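Local coordinates for uncharacterized protein (Parabacteroides merdae ATCC 43184, PDB 4OPW) that is of unknown function but is a putative adhesin with a beta-helix-like fold, probably serving in attachment at the bacterial cell surface, at residues G215-Y221 with K234-V240; A211-G215 with Q228-G233; P41-V47 with K78-N84; F26-F32 with A93-F99. All coordinates share one frame; numbering follows the deposited sequence.

Contact 1. Residues G215-Y221 with K234-V240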
loop_
_atom_site.group_PDB
_atom_site.type_symbol
_atom_site.label_atom_id
_atom_site.label_comp_id
_atom_site.label_asym_id
_atom_site.label_seq_id
_atom_site.Cartn_x
_atom_site.Cartn_y
_atom_site.Cartn_z
ATOM N N GLY A 215 -13.849 19.208 -11.515
ATOM C CA GLY A 215 -13.231 20.007 -10.460
ATOM C C GLY A 215 -11.926 20.661 -10.869
ATOM O O GLY A 215 -11.691 20.869 -12.061
ATOM N N LYS A 216 -11.049 20.935 -9.888
ATOM C CA LYS A 216 -9.757 21.636 -10.052
ATOM C C LYS A 216 -8.544 20.703 -10.255
ATOM O O LYS A 216 -7.430 21.187 -10.487
ATOM C CB LYS A 216 -9.485 22.512 -8.813
ATOM C CG LYS A 216 -10.326 23.776 -8.762
ATOM C CD LYS A 216 -10.255 24.423 -7.384
ATOM C CE LYS A 216 -11.610 24.851 -6.854
ATOM N NZ LYS A 216 -12.195 25.985 -7.626
ATOM N N GLY A 217 -8.754 19.399 -10.147
ATOM C CA GLY A 217 -7.691 18.411 -10.316
ATOM C C GLY A 217 -7.015 18.460 -11.670
ATOM O O GLY A 217 -7.652 18.798 -12.677
ATOM N N ASN A 218 -5.716 18.147 -11.705
ATOM C CA ASN A 218 -4.945 18.199 -12.946
ATOM C C ASN A 218 -4.343 16.860 -13.315
ATOM O O ASN A 218 -3.844 16.138 -12.445
ATOM C CB ASN A 218 -3.822 19.227 -12.843
ATOM C CG ASN A 218 -4.338 20.629 -12.746
ATOM O OD1 ASN A 218 -4.978 21.133 -13.668
ATOM N ND2 ASN A 218 -4.150 21.246 -11.591
ATOM N N ILE A 219 -4.373 16.559 -14.613
ATOM C CA ILE A 219 -3.763 15.367 -15.172
ATOM C C ILE A 219 -2.582 15.829 -16.026
ATOM O O ILE A 219 -2.752 16.662 -16.924
ATOM C CB ILE A 219 -4.760 14.506 -15.974
ATOM C CG1 ILE A 219 -5.878 13.955 -15.059
ATOM C CG2 ILE A 219 -4.014 13.377 -16.744
ATOM C CD1 ILE A 219 -7.057 13.288 -15.822
ATOM N N ARG A 220 -1.385 15.322 -15.720
ATOM C CA ARG A 220 -0.195 15.656 -16.506
ATOM C C ARG A 220 0.346 14.357 -17.061
ATOM O O ARG A 220 0.497 13.397 -16.311
ATOM C CB ARG A 220 0.838 16.443 -15.667
ATOM C CG ARG A 220 0.370 17.846 -15.240
ATOM C CD ARG A 220 0.138 18.784 -16.419
ATOM N NE ARG A 220 -0.373 20.091 -15.996
ATOM C CZ ARG A 220 -1.660 20.427 -15.935
ATOM N NH1 ARG A 220 -2.600 19.543 -16.236
ATOM N NH2 ARG A 220 -2.017 21.648 -15.563
ATOM N N TYR A 221 0.548 14.279 -18.380
ATOM C CA TYR A 221 0.990 13.024 -18.960
ATOM C C TYR A 221 2.226 13.165 -19.828
ATOM O O TYR A 221 2.481 14.221 -20.414
ATOM C CB TYR A 221 -0.155 12.386 -19.792
ATOM C CG TYR A 221 -0.531 13.159 -21.041
ATOM C CD1 TYR A 221 -1.521 14.141 -21.008
ATOM C CD2 TYR A 221 0.091 12.900 -22.258
ATOM C CE1 TYR A 221 -1.880 14.844 -22.155
ATOM C CE2 TYR A 221 -0.252 13.605 -23.406
ATOM C CZ TYR A 221 -1.244 14.569 -23.351
ATOM O OH TYR A 221 -1.578 15.260 -24.490
ATOM N N LYS A 234 -11.980 23.904 -13.443
ATOM C CA LYS A 234 -10.755 24.672 -13.727
ATOM C C LYS A 234 -9.539 23.766 -13.988
ATOM O O LYS A 234 -8.535 24.228 -14.538
ATOM C CB LYS A 234 -10.456 25.648 -12.575
ATOM C CG LYS A 234 -11.470 26.787 -12.469
ATOM C CD LYS A 234 -11.440 27.440 -11.086
ATOM C CE LYS A 234 -12.438 28.572 -10.978
ATOM N NZ LYS A 234 -12.658 28.991 -9.567
ATOM N N GLY A 235 -9.647 22.484 -13.637
ATOM C CA GLY A 235 -8.569 21.526 -13.851
ATOM C C GLY A 235 -8.296 21.277 -15.326
ATOM O O GLY A 235 -9.140 21.587 -16.160
ATOM N N THR A 236 -7.101 20.788 -15.685
ATOM C CA THR A 236 -6.772 20.546 -17.097
ATOM C C THR A 236 -6.020 19.242 -17.279
ATOM O O THR A 236 -5.453 18.685 -16.329
ATOM C CB THR A 236 -5.903 21.698 -17.687
ATOM O OG1 THR A 236 -4.656 21.735 -16.995
ATOM C CG2 THR A 236 -6.588 23.066 -17.658
ATOM N N VAL A 237 -5.984 18.798 -18.534
ATOM C CA VAL A 237 -5.266 17.633 -19.036
ATOM C C VAL A 237 -4.192 18.200 -19.962
ATOM O O VAL A 237 -4.539 18.850 -20.952
ATOM C CB VAL A 237 -6.206 16.631 -19.758
ATOM C CG1 VAL A 237 -5.440 15.399 -20.224
ATOM C CG2 VAL A 237 -7.380 16.225 -18.872
ATOM N N GLU A 238 -2.904 18.022 -19.621
ATOM C CA GLU A 238 -1.821 18.605 -20.421
ATOM C C GLU A 238 -0.619 17.689 -20.508
ATOM O O GLU A 238 -0.297 16.990 -19.545
ATOM C CB GLU A 238 -1.363 19.961 -19.826
ATOM C CG GLU A 238 -2.368 21.097 -19.931
ATOM C CD GLU A 238 -1.965 22.380 -19.237
ATOM O OE1 GLU A 238 -0.759 22.715 -19.250
ATOM O OE2 GLU A 238 -2.862 23.065 -18.693
ATOM N N GLU A 239 0.057 17.707 -21.665
ATOM C CA GLU A 239 1.286 16.958 -21.876
ATOM C C GLU A 239 2.471 17.685 -21.227
ATOM O O GLU A 239 2.548 18.911 -21.298
ATOM C CB GLU A 239 1.549 16.808 -23.396
ATOM C CG GLU A 239 2.660 15.819 -23.693
ATOM C CD GLU A 239 3.024 15.572 -25.143
ATOM O OE1 GLU A 239 3.107 16.549 -25.923
ATOM O OE2 GLU A 239 3.338 14.405 -25.466
ATOM N N VAL A 240 3.415 16.946 -20.650
ATOM C CA VAL A 240 4.637 17.551 -20.117
ATOM C C VAL A 240 5.815 17.019 -20.941
ATOM O O VAL A 240 5.860 15.827 -21.244
ATOM C CB VAL A 240 4.845 17.371 -18.598
ATOM C CG1 VAL A 240 3.883 18.247 -17.799
ATOM C CG2 VAL A 240 4.716 15.919 -18.183
HETATM O O HOH W 1 -5.587 23.737 -13.829
#
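Strands 218-221 and 237-239 run parallel, their axes 4.9 Å apart and 22° from alignment, with I219 facing V237, R220 facing E238 and Y221 facing E239. Backbone bonds alternate between the two: I219 N gives to T236 O, E238 N to I219 O, Y221 N to E238 O and V240 N to Y221 O. At the start of strand 218-221 the N218 side chain joins in, its OD1 accepting T236 N at 2.9 Å while a water joins the same oxygen to K234 O. R220 bends back at chi2 (-64°), which brings the edge of its guanidinium to T236. There NH1 meets T236 O at 3.0 Å, from above the carbonyl plane, and also bonds to I219 O; both oxygens lie in the guanidinium plane and already accept a strand N-H. The E238 carboxylate stacks on one guanidinium face, planes 16° apart, so its salt bridge, R220 NH2 to E238 OE2 at 3.5 Å, is one of charge without a directed N-H. T236 OG1 donates to E238 OE2 at 2.8 Å, tethering the carboxylate. On the other side of the strands, E239 CB sits over the Y221 ring in a CH-pi contact, 4.0 Å from its centroid. I219 and V237 turn inward onto A211 and I213 of strand 208-214, and strand 200-205 flanks 218-221 through backbone bonds from A201 to N218 and R220.

Contact 2. Residues A211-G215 with Q228-G233; sequences ATIVG and QQKVIG
A211 opens the pairing with a nearly straight bond, its N giving to Q228 O at 2.9 Å, and its O takes K230 N in return. Its methyl lies on the same side of the strands as Q229, CB to CB 4.2 Å; the rest of the glutamine leads away. T212 turns to the other side, where its CG2 comes within 3.9 Å of K230 O. I213 repeats the two-way grip, N to K230 O and O from I232 N, and carries the main apolar contact: its side chain lies alongside V231 and points the same way. V231 CG2, set beside its own backbone N by a chi1 of 172° that sends CG1 anti to that N, reaches I213 CB at 4.0 Å and I213 CD1 at 4.1 Å. V214 faces the surface beside I232. G215 ends the run, its N bonding I232 O at 2.8 Å. Across from it, G233 CA approaches G215 O at 3.5 Å; both glycines have positive phi (126° and 129°), a region glycine readily adopts. In-register parallel strands, with I213 beside V231 and V214 beside I232, and with A211 and I213 turned to V237 inside, are the arrangement of successive coils in a beta-helix, consistent with the pectate-lyase-like clan.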
loop_
_atom_site.group_PDB
_atom_site.type_symbol
_atom_site.label_atom_id
_atom_site.label_comp_id
_atom_site.label_asym_id
_atom_site.label_seq_id
_atom_site.Cartn_x
_atom_site.Cartn_y
_atom_site.Cartn_z
ATOM N N ALA A 211 -9.265 10.560 -20.334
ATOM C CA ALA A 211 -9.191 11.426 -19.155
ATOM C C ALA A 211 -10.513 12.095 -18.828
ATOM O O ALA A 211 -11.180 12.650 -19.716
ATOM C CB ALA A 211 -8.113 12.486 -19.365
ATOM N N THR A 212 -10.886 12.048 -17.535
ATOM C CA THR A 212 -12.113 12.678 -17.047
ATOM C C THR A 212 -11.801 13.493 -15.801
ATOM O O THR A 212 -11.258 12.954 -14.839
ATOM C CB THR A 212 -13.224 11.649 -16.768
ATOM O OG1 THR A 212 -13.310 10.709 -17.849
ATOM C CG2 THR A 212 -14.591 12.317 -16.533
ATOM N N ILE A 213 -12.156 14.785 -15.819
ATOM C CA ILE A 213 -11.966 15.663 -14.661
ATOM C C ILE A 213 -13.264 16.373 -14.350
ATOM O O ILE A 213 -13.877 16.917 -15.257
ATOM C CB ILE A 213 -10.823 16.716 -14.876
ATOM C CG1 ILE A 213 -9.433 16.031 -15.061
ATOM C CG2 ILE A 213 -10.816 17.763 -13.720
ATOM C CD1 ILE A 213 -8.298 16.940 -15.459
ATOM N N VAL A 214 -13.654 16.398 -13.052
ATOM C CA VAL A 214 -14.774 17.197 -12.543
ATOM C C VAL A 214 -14.198 17.930 -11.337
ATOM O O VAL A 214 -13.973 17.298 -10.295
ATOM C CB VAL A 214 -16.083 16.419 -12.217
ATOM C CG1 VAL A 214 -17.171 17.380 -11.717
ATOM C CG2 VAL A 214 -16.576 15.622 -13.418
ATOM N N GLY A 215 -13.849 19.208 -11.515
ATOM C CA GLY A 215 -13.231 20.007 -10.460
ATOM C C GLY A 215 -11.926 20.661 -10.869
ATOM O O GLY A 215 -11.691 20.869 -12.061
ATOM N N GLN A 228 -8.432 11.318 -25.346
ATOM C CA GLN A 228 -9.858 11.640 -25.368
ATOM C C GLN A 228 -10.173 12.160 -23.970
ATOM O O GLN A 228 -9.894 11.464 -22.987
ATOM C CB GLN A 228 -10.750 10.452 -25.756
ATOM C CG GLN A 228 -10.468 9.862 -27.141
ATOM C CD GLN A 228 -9.412 8.783 -27.061
ATOM O OE1 GLN A 228 -9.481 7.866 -26.229
ATOM N NE2 GLN A 228 -8.397 8.880 -27.910
ATOM N N GLN A 229 -10.655 13.399 -23.857
ATOM C CA GLN A 229 -10.893 13.978 -22.535
ATOM C C GLN A 229 -12.253 14.625 -22.416
ATOM O O GLN A 229 -12.847 15.043 -23.416
ATOM C CB GLN A 229 -9.806 15.018 -22.188
ATOM C CG GLN A 229 -9.749 16.226 -23.139
ATOM C CD GLN A 229 -8.639 17.168 -22.789
ATOM O OE1 GLN A 229 -8.844 18.161 -22.093
ATOM N NE2 GLN A 229 -7.437 16.874 -23.255
ATOM N N LYS A 230 -12.714 14.750 -21.163
ATOM C CA LYS A 230 -13.923 15.470 -20.798
ATOM C C LYS A 230 -13.640 16.140 -19.477
ATOM O O LYS A 230 -13.438 15.461 -18.464
ATOM C CB LYS A 230 -15.167 14.559 -20.753
ATOM C CG LYS A 230 -16.492 15.330 -20.587
ATOM C CD LYS A 230 -16.725 16.418 -21.662
ATOM C CE LYS A 230 -17.867 17.331 -21.298
ATOM N NZ LYS A 230 -17.704 18.687 -21.893
ATOM N N VAL A 231 -13.515 17.467 -19.512
ATOM C CA VAL A 231 -13.191 18.276 -18.340
ATOM C C VAL A 231 -14.298 19.270 -18.055
ATOM O O VAL A 231 -14.690 20.041 -18.942
ATOM C CB VAL A 231 -11.832 19.021 -18.524
ATOM C CG1 VAL A 231 -11.576 20.011 -17.391
ATOM C CG2 VAL A 231 -10.670 18.044 -18.663
ATOM N N ILE A 232 -14.778 19.252 -16.797
ATOM C CA ILE A 232 -15.737 20.194 -16.226
ATOM C C ILE A 232 -15.045 20.741 -14.988
ATOM O O ILE A 232 -14.761 19.993 -14.044
ATOM C CB ILE A 232 -17.162 19.594 -15.945
ATOM C CG1 ILE A 232 -17.821 18.968 -17.206
ATOM C CG2 ILE A 232 -18.098 20.604 -15.226
ATOM C CD1 ILE A 232 -17.850 19.885 -18.543
ATOM N N GLY A 233 -14.703 22.021 -15.025
ATOM C CA GLY A 233 -13.994 22.658 -13.923
ATOM C C GLY A 233 -12.762 23.397 -14.394
ATOM O O GLY A 233 -12.515 23.495 -15.602
#

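Contact 3. Residues P41-V47 with K78-N84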
loop_
_atom_site.group_PDB
_atom_site.type_symbol
_atom_site.label_atom_id
_atom_site.label_comp_id
_atom_site.label_asym_id
_atom_site.label_seq_id
_atom_site.Cartn_x
_atom_site.Cartn_y
_atom_site.Cartn_z
ATOM N N PRO A 41 8.385 -20.478 7.797
ATOM C CA PRO A 41 7.911 -19.176 8.273
ATOM C C PRO A 41 8.077 -18.981 9.774
ATOM O O PRO A 41 7.792 -19.875 10.597
ATOM C CB PRO A 41 6.434 -19.152 7.866
ATOM C CG PRO A 41 6.335 -20.167 6.749
ATOM C CD PRO A 41 7.294 -21.250 7.174
ATOM N N HIS A 42 8.597 -17.797 10.107
ATOM C CA HIS A 42 8.759 -17.323 11.471
ATOM C C HIS A 42 8.149 -15.940 11.609
ATOM O O HIS A 42 7.958 -15.231 10.612
ATOM C CB HIS A 42 10.242 -17.279 11.889
ATOM C CG HIS A 42 10.846 -18.630 12.110
ATOM N ND1 HIS A 42 11.463 -19.318 11.083
ATOM C CD2 HIS A 42 10.932 -19.366 13.243
ATOM C CE1 HIS A 42 11.889 -20.459 11.610
ATOM N NE2 HIS A 42 11.587 -20.540 12.904
ATOM N N ILE A 43 7.867 -15.551 12.860
ATOM C CA ILE A 43 7.427 -14.204 13.198
ATOM C C ILE A 43 8.299 -13.732 14.362
ATOM O O ILE A 43 8.472 -14.446 15.354
ATOM C CB ILE A 43 5.903 -14.049 13.434
ATOM C CG1 ILE A 43 5.507 -12.550 13.594
ATOM C CG2 ILE A 43 5.374 -14.937 14.578
ATOM C CD1 ILE A 43 4.032 -12.241 13.278
ATOM N N GLU A 44 8.886 -12.551 14.196
ATOM C CA GLU A 44 9.755 -11.939 15.186
ATOM C C GLU A 44 9.097 -10.646 15.645
ATOM O O GLU A 44 8.788 -9.776 14.818
ATOM C CB GLU A 44 11.133 -11.710 14.537
ATOM C CG GLU A 44 12.232 -11.355 15.510
ATOM C CD GLU A 44 13.609 -11.365 14.875
ATOM O OE1 GLU A 44 13.800 -10.681 13.845
ATOM O OE2 GLU A 44 14.506 -12.043 15.426
ATOM N N ILE A 45 8.849 -10.546 16.967
ATOM C CA ILE A 45 8.184 -9.401 17.594
ATOM C C ILE A 45 9.134 -8.679 18.520
ATOM O O ILE A 45 9.696 -9.305 19.429
ATOM C CB ILE A 45 6.903 -9.842 18.404
ATOM C CG1 ILE A 45 5.912 -10.678 17.576
ATOM C CG2 ILE A 45 6.199 -8.644 19.129
ATOM C CD1 ILE A 45 5.212 -9.931 16.390
ATOM N N THR A 46 9.256 -7.352 18.332
ATOM C CA THR A 46 9.982 -6.470 19.244
ATOM C C THR A 46 8.962 -5.509 19.853
ATOM O O THR A 46 8.293 -4.764 19.122
ATOM C CB THR A 46 11.139 -5.719 18.551
ATOM O OG1 THR A 46 11.985 -6.670 17.931
ATOM C CG2 THR A 46 11.959 -4.874 19.536
ATOM N N VAL A 47 8.851 -5.514 21.179
ATOM C CA VAL A 47 7.934 -4.630 21.904
ATOM C C VAL A 47 8.455 -4.539 23.349
ATOM O O VAL A 47 9.332 -5.323 23.721
ATOM C CB VAL A 47 6.454 -5.151 21.786
ATOM C CG1 VAL A 47 6.219 -6.418 22.631
ATOM C CG2 VAL A 47 5.433 -4.060 22.126
ATOM N N LYS A 78 7.901 0.817 21.061
ATOM C CA LYS A 78 8.020 0.494 19.641
ATOM C C LYS A 78 7.404 -0.871 19.459
ATOM O O LYS A 78 7.344 -1.642 20.424
ATOM C CB LYS A 78 9.514 0.522 19.205
ATOM C CG LYS A 78 9.720 0.543 17.679
ATOM C CD LYS A 78 11.072 1.116 17.311
ATOM C CE LYS A 78 11.329 1.091 15.821
ATOM N NZ LYS A 78 10.399 1.982 15.058
ATOM N N PHE A 79 6.903 -1.154 18.257
ATOM C CA PHE A 79 6.277 -2.443 17.963
ATOM C C PHE A 79 6.743 -2.842 16.556
ATOM O O PHE A 79 6.311 -2.245 15.565
ATOM C CB PHE A 79 4.748 -2.333 18.092
ATOM C CG PHE A 79 3.902 -3.592 18.098
ATOM C CD1 PHE A 79 4.347 -4.757 17.481
ATOM C CD2 PHE A 79 2.617 -3.577 18.628
ATOM C CE1 PHE A 79 3.551 -5.904 17.463
ATOM C CE2 PHE A 79 1.820 -4.724 18.612
ATOM C CZ PHE A 79 2.291 -5.879 18.029
ATOM N N ILE A 80 7.701 -3.787 16.492
ATOM C CA ILE A 80 8.266 -4.246 15.225
ATOM C C ILE A 80 7.846 -5.679 14.970
ATOM O O ILE A 80 7.933 -6.521 15.862
ATOM C CB ILE A 80 9.832 -4.129 15.190
ATOM C CG1 ILE A 80 10.337 -2.731 15.639
ATOM C CG2 ILE A 80 10.396 -4.504 13.784
ATOM C CD1 ILE A 80 11.901 -2.673 15.836
ATOM N N VAL A 81 7.399 -5.946 13.740
ATOM C CA VAL A 81 7.024 -7.275 13.278
ATOM C C VAL A 81 7.933 -7.623 12.098
ATOM O O VAL A 81 8.069 -6.821 11.167
ATOM C CB VAL A 81 5.520 -7.364 12.897
ATOM C CG1 VAL A 81 5.168 -8.754 12.337
ATOM C CG2 VAL A 81 4.642 -7.034 14.097
ATOM N N LYS A 82 8.593 -8.791 12.153
ATOM C CA LYS A 82 9.387 -9.293 11.038
ATOM C C LYS A 82 8.869 -10.695 10.709
ATOM O O LYS A 82 8.942 -11.575 11.563
ATOM C CB LYS A 82 10.893 -9.304 11.349
ATOM C CG LYS A 82 11.721 -9.722 10.129
ATOM C CD LYS A 82 13.211 -9.812 10.421
ATOM C CE LYS A 82 13.905 -10.617 9.352
ATOM N NZ LYS A 82 15.365 -10.354 9.313
ATOM N N THR A 83 8.317 -10.908 9.494
ATOM C CA THR A 83 7.782 -12.244 9.185
ATOM C C THR A 83 7.916 -12.544 7.688
ATOM O O THR A 83 8.311 -11.676 6.908
ATOM C CB THR A 83 6.327 -12.371 9.693
ATOM O OG1 THR A 83 5.914 -13.734 9.663
ATOM C CG2 THR A 83 5.350 -11.473 8.941
ATOM N N ASN A 84 7.625 -13.777 7.299
ATOM C CA ASN A 84 7.720 -14.204 5.909
ATOM C C ASN A 84 6.619 -15.215 5.594
ATOM O O ASN A 84 6.085 -15.870 6.505
ATOM C CB ASN A 84 9.122 -14.818 5.613
ATOM C CG ASN A 84 9.345 -16.174 6.242
ATOM O OD1 ASN A 84 9.402 -16.305 7.471
ATOM N ND2 ASN A 84 9.461 -17.223 5.413
#
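T83 OG1 donates to H42 O at 2.7 Å, the donor tilted 31° from the carbonyl plane. With OG1 anti to the backbone N (chi1 -167°), the T83 hydroxyl reaches across to the facing strand. The next link also uses a side chain: N84 OD1 accepts H42 N at 3.1 Å, and N84 ND2 is held by S37 OG and S39 O, which fixes how the amide is turned. Beyond these two bonds the antiparallel pairing is regular. E44 with K82 and T46 with I80 are hydrogen-bonded pairs, each with two N-H...O bonds, and I45 with V81 is the non-hydrogen-bonded pair between them. On the E44 side, that glutamate and K82 run alongside each other; E44 OE1 touches K82 CD at 3.6 Å. The charged ends stay farther apart, with E44 OE1 4.8 Å from K82 NZ. T46 CB meets I80 CB on the same face. The reverse face, apart from T83, is apolar: V81 spreads its two methyls, CG1 against I43 CD1 at 3.8 Å and CG2 against I45 CD1 at 3.7 Å, while I45 CG2 approaches F79 CE1. I43 and I45 pack further onto I57 of strand 55-60. Strand 11-17 borders 42-46 with backbone bonds to I43 and I45, and strand 31-36 lies beside 80-85, placing V81 and T83 against F32.

Contact 4. Residues F26-F32 with A93-F99. With EDO (1,2-ethanediol), chain C.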
loop_
_atom_site.group_PDB
_atom_site.type_symbol
_atom_site.label_atom_id
_atom_site.label_comp_id
_atom_site.label_asym_id
_atom_site.label_seq_id
_atom_site.Cartn_x
_atom_site.Cartn_y
_atom_site.Cartn_z
ATOM N N PHE A 26 -3.501 -5.270 9.757
ATOM C CA PHE A 26 -3.072 -4.706 11.045
ATOM C C PHE A 26 -3.430 -3.225 11.086
ATOM O O PHE A 26 -3.548 -2.579 10.042
ATOM C CB PHE A 26 -1.561 -4.936 11.322
ATOM C CG PHE A 26 -0.579 -4.305 10.348
ATOM C CD1 PHE A 26 -0.553 -4.688 9.011
ATOM C CD2 PHE A 26 0.408 -3.436 10.802
ATOM C CE1 PHE A 26 0.354 -4.116 8.113
ATOM C CE2 PHE A 26 1.359 -2.907 9.915
ATOM C CZ PHE A 26 1.296 -3.222 8.568
ATOM N N ASP A 27 -3.593 -2.703 12.299
ATOM C CA ASP A 27 -4.001 -1.335 12.556
ATOM C C ASP A 27 -3.259 -0.834 13.772
ATOM O O ASP A 27 -3.433 -1.378 14.854
ATOM C CB ASP A 27 -5.539 -1.308 12.784
ATOM C CG ASP A 27 -6.194 0.048 12.984
ATOM O OD1 ASP A 27 -5.543 1.072 12.707
ATOM O OD2 ASP A 27 -7.401 0.076 13.301
ATOM N N GLY A 28 -2.424 0.176 13.589
ATOM C CA GLY A 28 -1.666 0.765 14.695
ATOM C C GLY A 28 -0.268 1.125 14.259
ATOM O O GLY A 28 0.133 0.791 13.137
ATOM N N VAL A 29 0.483 1.791 15.149
ATOM C CA VAL A 29 1.819 2.267 14.834
ATOM C C VAL A 29 2.815 1.101 14.986
ATOM O O VAL A 29 3.555 0.999 15.970
ATOM C CB VAL A 29 2.192 3.533 15.634
ATOM C CG1 VAL A 29 3.537 4.088 15.154
ATOM C CG2 VAL A 29 1.089 4.588 15.487
ATOM N N ILE A 30 2.801 0.220 13.966
ATOM C CA ILE A 30 3.620 -0.988 13.922
ATOM C C ILE A 30 4.539 -0.904 12.731
ATOM O O ILE A 30 4.096 -0.524 11.655
ATOM C CB ILE A 30 2.686 -2.244 13.836
ATOM C CG1 ILE A 30 1.825 -2.398 15.126
ATOM C CG2 ILE A 30 3.465 -3.544 13.508
ATOM C CD1 ILE A 30 0.593 -3.276 14.937
ATOM N N ASP A 31 5.818 -1.256 12.920
ATOM C CA ASP A 31 6.780 -1.373 11.836
ATOM C C ASP A 31 6.721 -2.805 11.362
ATOM O O ASP A 31 7.227 -3.682 12.055
ATOM C CB ASP A 31 8.184 -0.980 12.329
ATOM C CG ASP A 31 8.174 0.459 12.801
ATOM O OD1 ASP A 31 7.945 1.352 11.955
ATOM O OD2 ASP A 31 8.198 0.683 14.048
ATOM N N PHE A 32 6.050 -3.066 10.235
ATOM C CA PHE A 32 5.851 -4.432 9.746
ATOM C C PHE A 32 6.770 -4.717 8.551
ATOM O O PHE A 32 6.619 -4.106 7.491
ATOM C CB PHE A 32 4.362 -4.658 9.368
ATOM C CG PHE A 32 3.931 -6.105 9.256
ATOM C CD1 PHE A 32 4.438 -6.925 8.252
ATOM C CD2 PHE A 32 2.929 -6.614 10.083
ATOM C CE1 PHE A 32 4.034 -8.264 8.145
ATOM C CE2 PHE A 32 2.525 -7.941 9.979
ATOM C CZ PHE A 32 3.070 -8.760 8.999
ATOM N N ALA A 93 -3.456 -2.169 5.693
ATOM C CA ALA A 93 -2.707 -1.455 6.706
ATOM C C ALA A 93 -3.434 -0.164 7.078
ATOM O O ALA A 93 -3.942 0.546 6.206
ATOM C CB ALA A 93 -1.304 -1.152 6.186
ATOM N N SER A 94 -3.499 0.125 8.391
ATOM C CA SER A 94 -4.189 1.299 8.945
ATOM C C SER A 94 -3.451 1.830 10.162
ATOM O O SER A 94 -2.587 1.137 10.709
ATOM C CB SER A 94 -5.602 0.904 9.378
ATOM O OG SER A 94 -6.357 0.415 8.286
ATOM N N GLY A 95 -3.800 3.041 10.569
ATOM C CA GLY A 95 -3.355 3.633 11.823
ATOM C C GLY A 95 -1.900 4.004 11.961
ATOM O O GLY A 95 -1.317 3.833 13.038
ATOM N N ASN A 96 -1.325 4.585 10.897
ATOM C CA ASN A 96 0.023 5.116 10.888
ATOM C C ASN A 96 1.089 4.009 11.053
ATOM O O ASN A 96 2.164 4.237 11.607
ATOM C CB ASN A 96 0.186 6.254 11.937
ATOM C CG ASN A 96 1.012 7.417 11.437
ATOM O OD1 ASN A 96 1.892 7.273 10.576
ATOM N ND2 ASN A 96 0.764 8.603 11.991
ATOM N N ALA A 97 0.787 2.820 10.517
ATOM C CA ALA A 97 1.721 1.710 10.438
ATOM C C ALA A 97 2.748 1.942 9.314
ATOM O O ALA A 97 2.517 2.784 8.433
ATOM C CB ALA A 97 0.935 0.427 10.126
ATOM N N ASN A 98 3.863 1.226 9.393
ATOM C CA ASN A 98 4.872 1.191 8.358
ATOM C C ASN A 98 4.881 -0.244 7.821
ATOM O O ASN A 98 5.174 -1.172 8.586
ATOM C CB ASN A 98 6.256 1.605 8.898
ATOM C CG ASN A 98 6.450 3.070 9.236
ATOM O OD1 ASN A 98 5.773 3.975 8.730
ATOM N ND2 ASN A 98 7.442 3.342 10.075
ATOM N N PHE A 99 4.455 -0.453 6.566
ATOM C CA PHE A 99 4.553 -1.780 5.947
ATOM C C PHE A 99 5.683 -1.736 4.935
ATOM O O PHE A 99 5.662 -0.896 4.037
ATOM C CB PHE A 99 3.243 -2.265 5.284
ATOM C CG PHE A 99 3.412 -3.638 4.670
ATOM C CD1 PHE A 99 3.230 -4.788 5.435
ATOM C CD2 PHE A 99 3.764 -3.783 3.329
ATOM C CE1 PHE A 99 3.398 -6.060 4.871
ATOM C CE2 PHE A 99 3.907 -5.056 2.758
ATOM C CZ PHE A 99 3.752 -6.185 3.542
HETATM C C1 EDO C . -0.569 -1.133 18.120
HETATM O O1 EDO C . -1.576 -0.220 18.542
HETATM C C2 EDO C . -1.206 -2.526 17.908
HETATM O O2 EDO C . -2.323 -2.416 17.062
HETATM O O HOH W 2 -5.982 -2.381 8.651
#
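F26 and A97 meet inside a corner of the beta-helix, where two neighbouring coils turn in parallel from strands 23-27 and 90-94 to strands 31-36 and 98-101. From CB, a chi1 of 62° puts F26 CG between the backbone N and the carbonyl carbon, and the ring reaches across to segment 93-99. CD2 and CE2 come close to the A97 methyl, CE2 to CB 3.4 Å; CE1 touches A93 CB at 3.9 Å, and CZ, at the tip, meets F99 CB in the ring plane. F32 CD2 sits over the centre of one F26 face. F32 and F99 lie alongside each other, rings oblique with planes 32° apart. At the corner V29 centres an inverse gamma turn, I30 N bonding G28 O, while D27 O accepts O2 of an ethanediol, probably from the crystallisation liquor. D31 OD2 pairs with K78. Past the corner the backbones rejoin: I30 O accepts N98 N at 2.9 Å, and F32 N gives to N98 O at 2.7 Å.

From the N terminus, contact 4 opens first at 26-32 and closes at 93-99, tying together corners of neighbouring coils. Contact 3 falls wholly within that 60-residue loop, pairing 41-47 with 78-84 in antiparallel fashion. The two touch: V81 N is probably hydrogen-bonded to D31 O, so the antiparallel part is joined to the first parallel coils. Contacts 2 and 1 lie on the far side of the chain's centre, contact 3 about 46 and 43 Å from them, centre to centre. Their segments alternate along the chain and share G215; each has 12 residues between its segments, and I213 packs against I219 and V237, joining two faces of the last coils.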